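Local structure of beta-lactamase (Nostoc sp., 6NHS) at residues A[34-38]-A[49-55]. The protein probably hydrolyses the amide bond of beta-lactam antibiotics by the serine mechanism of class D beta-lactamases. Numbering follows the deposited sequence.
Sequences KGSIL and EHNAARN
Ile37 and His50 form an antiparallel hydrogen-bonded pair, with Ile37 N donating to His50 O (3.2 Å) and His50 N to Ile37 O (3.0 Å), where strand 46-50 ends against strand 35-41 in a beta hairpin. Beyond His50 the chain leaves the sheet at Asn51, whose positive phi of 66° marks the turn, and returns over the face carrying Ser36 and Leu38. Ile37 O also accepts from Asn55 ND2 (3.2 Å), which sits above the carbonyl plane, while His50 N approaches closer to that plane. The other hydrogen of Asn55 ND2 goes to Glu49 OE1 (3.0 Å), on the anti lone pair; both acceptors lie near the amide plane, which fixes the flip of Asn55. Its OD1 takes a bond from a water that also accepts from Ser36 OG. Leu38 and Glu49 run side by side, with Leu38 CD1 3.6 Å from Glu49 CB. At the other end of the contact, Asn51 ND2 reaches Gly35 O from above the carbonyl plane (2.9 Å, 161° at the hydrogen). Arg54, extended from CG to NE, passes its CD 3.5 Å from Ser36 OG and lays one guanidinium face over Gly35 CA. That course carries its polar end to Asp235, a salt bridge, and Asn233 on strand 226-236. On the other face of the sheet, His50 meets the Phe28 ring. The Asn51 amide thus carries the pairing past the edge strand's end, while that of Asn55 doubles the grip on a carbonyl already within it, and the Arg54 charge, probably balanced by Asp235, ties the departing chain to strand 226-236, beyond 35-41 from 46-50.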
ATOM      1  N   LYS A  34     -11.016   6.428  14.722  1.00 46.00           N
ATOM      2  CA  LYS A  34     -11.234   5.009  14.946  1.00 46.65           C
ATOM      3  C   LYS A  34     -10.421   4.225  13.930  1.00 43.43           C
ATOM      4  O   LYS A  34     -10.415   4.563  12.741  1.00 42.61           O
ATOM      5  CB  LYS A  34     -12.716   4.658  14.825  1.00 53.37           C
ATOM      6  CG  LYS A  34     -13.605   5.396  15.810  1.00 62.36           C
ATOM      7  CD  LYS A  34     -15.035   4.889  15.742  1.00 69.93           C
ATOM      8  CE  LYS A  34     -15.924   5.586  16.763  1.00 76.24           C
ATOM      9  NZ  LYS A  34     -17.325   5.076  16.706  1.00 80.27           N
ATOM     10  N   GLY A  35      -9.728   3.191  14.391  1.00 41.08           N
ATOM     11  CA  GLY A  35      -8.958   2.376  13.464  1.00 37.69           C
ATOM     12  C   GLY A  35      -8.084   1.370  14.177  1.00 38.15           C
ATOM     13  O   GLY A  35      -8.340   1.001  15.328  1.00 39.19           O
ATOM     14  N   SER A  36      -7.036   0.943  13.480  1.00 36.34           N
ATOM     15  CA  SER A  36      -6.170  -0.114  13.973  1.00 36.38           C
ATOM     16  C   SER A  36      -4.771   0.080  13.418  1.00 36.56           C
ATOM     17  O   SER A  36      -4.556   0.818  12.450  1.00 34.33           O
ATOM     18  CB  SER A  36      -6.692  -1.498  13.573  1.00 37.93           C
ATOM     19  OG  SER A  36      -6.761  -1.613  12.161  1.00 34.50           O
ATOM     20  N   ILE A  37      -3.819  -0.613  14.032  1.00 36.27           N
ATOM     21  CA  ILE A  37      -2.474  -0.704  13.479  1.00 34.67           C
ATOM     22  C   ILE A  37      -1.894  -2.051  13.868  1.00 34.83           C
ATOM     23  O   ILE A  37      -2.175  -2.580  14.949  1.00 36.13           O
ATOM     24  CB  ILE A  37      -1.566   0.462  13.932  1.00 35.33           C
ATOM     25  CG1 ILE A  37      -0.244   0.442  13.158  1.00 34.40           C
ATOM     26  CG2 ILE A  37      -1.305   0.412  15.432  1.00 37.11           C
ATOM     27  CD1 ILE A  37       0.636   1.665  13.376  1.00 35.09           C
ATOM     28  N   LEU A  38      -1.109  -2.616  12.962  1.00 33.64           N
ATOM     29  CA  LEU A  38      -0.375  -3.845  13.205  1.00 33.75           C
ATOM     30  C   LEU A  38       1.075  -3.611  12.821  1.00 37.25           C
ATOM     31  O   LEU A  38       1.356  -3.137  11.715  1.00 34.86           O
ATOM     32  CB  LEU A  38      -0.967  -5.003  12.397  1.00 32.96           C
ATOM     33  CG  LEU A  38      -0.398  -6.390  12.668  1.00 38.39           C
ATOM     34  CD1 LEU A  38      -0.659  -6.800  14.110  1.00 39.45           C
ATOM     35  CD2 LEU A  38      -1.009  -7.393  11.701  1.00 36.37           C
ATOM     36  N   GLU A  49       0.150  -4.230  18.334  1.00 38.65           N
ATOM     37  CA  GLU A  49      -1.055  -3.839  17.614  1.00 39.49           C
ATOM     38  C   GLU A  49      -2.002  -3.061  18.511  1.00 39.39           C
ATOM     39  O   GLU A  49      -1.918  -3.108  19.740  1.00 39.85           O
ATOM     40  CB  GLU A  49      -1.776  -5.056  17.016  1.00 40.03           C
ATOM     41  CG  GLU A  49      -2.310  -6.017  18.029  1.00 40.56           C
ATOM     42  CD  GLU A  49      -2.952  -7.252  17.409  1.00 42.28           C
ATOM     43  OE1 GLU A  49      -3.497  -7.175  16.282  1.00 43.47           O
ATOM     44  OE2 GLU A  49      -2.911  -8.306  18.065  1.00 42.58           O
ATOM     45  N   HIS A  50      -2.898  -2.330  17.854  1.00 34.97           N
ATOM     46  CA  HIS A  50      -4.081  -1.739  18.459  1.00 37.09           C
ATOM     47  C   HIS A  50      -5.286  -2.183  17.649  1.00 36.43           C
ATOM     48  O   HIS A  50      -5.247  -2.143  16.414  1.00 35.94           O
ATOM     49  CB  HIS A  50      -4.013  -0.212  18.478  1.00 40.03           C
ATOM     50  CG  HIS A  50      -5.345   0.441  18.675  1.00 42.41           C
ATOM     51  ND1 HIS A  50      -6.037   0.381  19.867  1.00 44.22           N
ATOM     52  CD2 HIS A  50      -6.115   1.166  17.829  1.00 41.76           C
ATOM     53  CE1 HIS A  50      -7.176   1.041  19.744  1.00 44.65           C
ATOM     54  NE2 HIS A  50      -7.249   1.524  18.516  1.00 44.35           N
ATOM     55  N   ASN A  51      -6.346  -2.601  18.345  1.00 37.43           N
ATOM     56  CA  ASN A  51      -7.597  -3.023  17.720  1.00 39.25           C
ATOM     57  C   ASN A  51      -7.388  -4.293  16.899  1.00 39.10           C
ATOM     58  O   ASN A  51      -7.468  -4.270  15.667  1.00 36.26           O
ATOM     59  CB  ASN A  51      -8.171  -1.898  16.851  1.00 39.48           C
ATOM     60  CG  ASN A  51      -9.622  -2.128  16.478  1.00 40.73           C
ATOM     61  OD1 ASN A  51     -10.168  -3.199  16.718  1.00 40.14           O
ATOM     62  ND2 ASN A  51     -10.251  -1.122  15.877  1.00 41.74           N
ATOM     63  N   ALA A  52      -7.146  -5.411  17.587  1.00 39.49           N
ATOM     64  CA  ALA A  52      -6.797  -6.658  16.908  1.00 39.83           C
ATOM     65  C   ALA A  52      -7.921  -7.152  16.004  1.00 37.62           C
ATOM     66  O   ALA A  52      -7.661  -7.734  14.943  1.00 37.33           O
ATOM     67  CB  ALA A  52      -6.440  -7.729  17.939  1.00 40.96           C
ATOM     68  N   ALA A  53      -9.176  -6.943  16.410  1.00 35.63           N
ATOM     69  CA  ALA A  53     -10.297  -7.429  15.609  1.00 38.95           C
ATOM     70  C   ALA A  53     -10.312  -6.779  14.230  1.00 36.91           C
ATOM     71  O   ALA A  53     -10.581  -7.441  13.219  1.00 35.93           O
ATOM     72  CB  ALA A  53     -11.616  -7.169  16.335  1.00 40.66           C
ATOM     73  N   ARG A  54     -10.011  -5.483  14.167  1.00 31.93           N
ATOM     74  CA  ARG A  54     -10.029  -4.789  12.887  1.00 30.76           C
ATOM     75  C   ARG A  54      -8.865  -5.225  12.002  1.00 32.15           C
ATOM     76  O   ARG A  54      -8.974  -5.183  10.771  1.00 32.09           O
ATOM     77  CB  ARG A  54     -10.010  -3.275  13.124  1.00 31.22           C
ATOM     78  CG  ARG A  54     -10.262  -2.432  11.881  1.00 32.69           C
ATOM     79  CD  ARG A  54     -10.173  -0.941  12.194  1.00 31.70           C
ATOM     80  NE  ARG A  54     -10.318  -0.118  10.994  1.00 31.73           N
ATOM     81  CZ  ARG A  54     -11.280   0.782  10.810  1.00 34.21           C
ATOM     82  NH1 ARG A  54     -12.182   0.997  11.758  1.00 35.38           N
ATOM     83  NH2 ARG A  54     -11.331   1.484   9.685  1.00 31.25           N
ATOM     84  N   ASN A  55      -7.752  -5.655  12.602  1.00 34.09           N
ATOM     85  CA  ASN A  55      -6.613  -6.137  11.824  1.00 32.28           C
ATOM     86  C   ASN A  55      -6.922  -7.415  11.055  1.00 31.70           C
ATOM     87  O   ASN A  55      -6.143  -7.785  10.172  1.00 29.80           O
ATOM     88  CB  ASN A  55      -5.400  -6.361  12.735  1.00 33.49           C
ATOM     89  CG  ASN A  55      -4.727  -5.056  13.151  1.00 30.35           C
ATOM     90  OD1 ASN A  55      -4.784  -4.063  12.436  1.00 31.42           O
ATOM     91  ND2 ASN A  55      -4.089  -5.060  14.312  1.00 30.87           N
TER
HETATM   92  O   HOH W   1      -9.631   3.052  17.695  1.00 48.86           O
HETATM   93  O   HOH W   2      -4.457  -1.977  10.881  1.00 41.89           O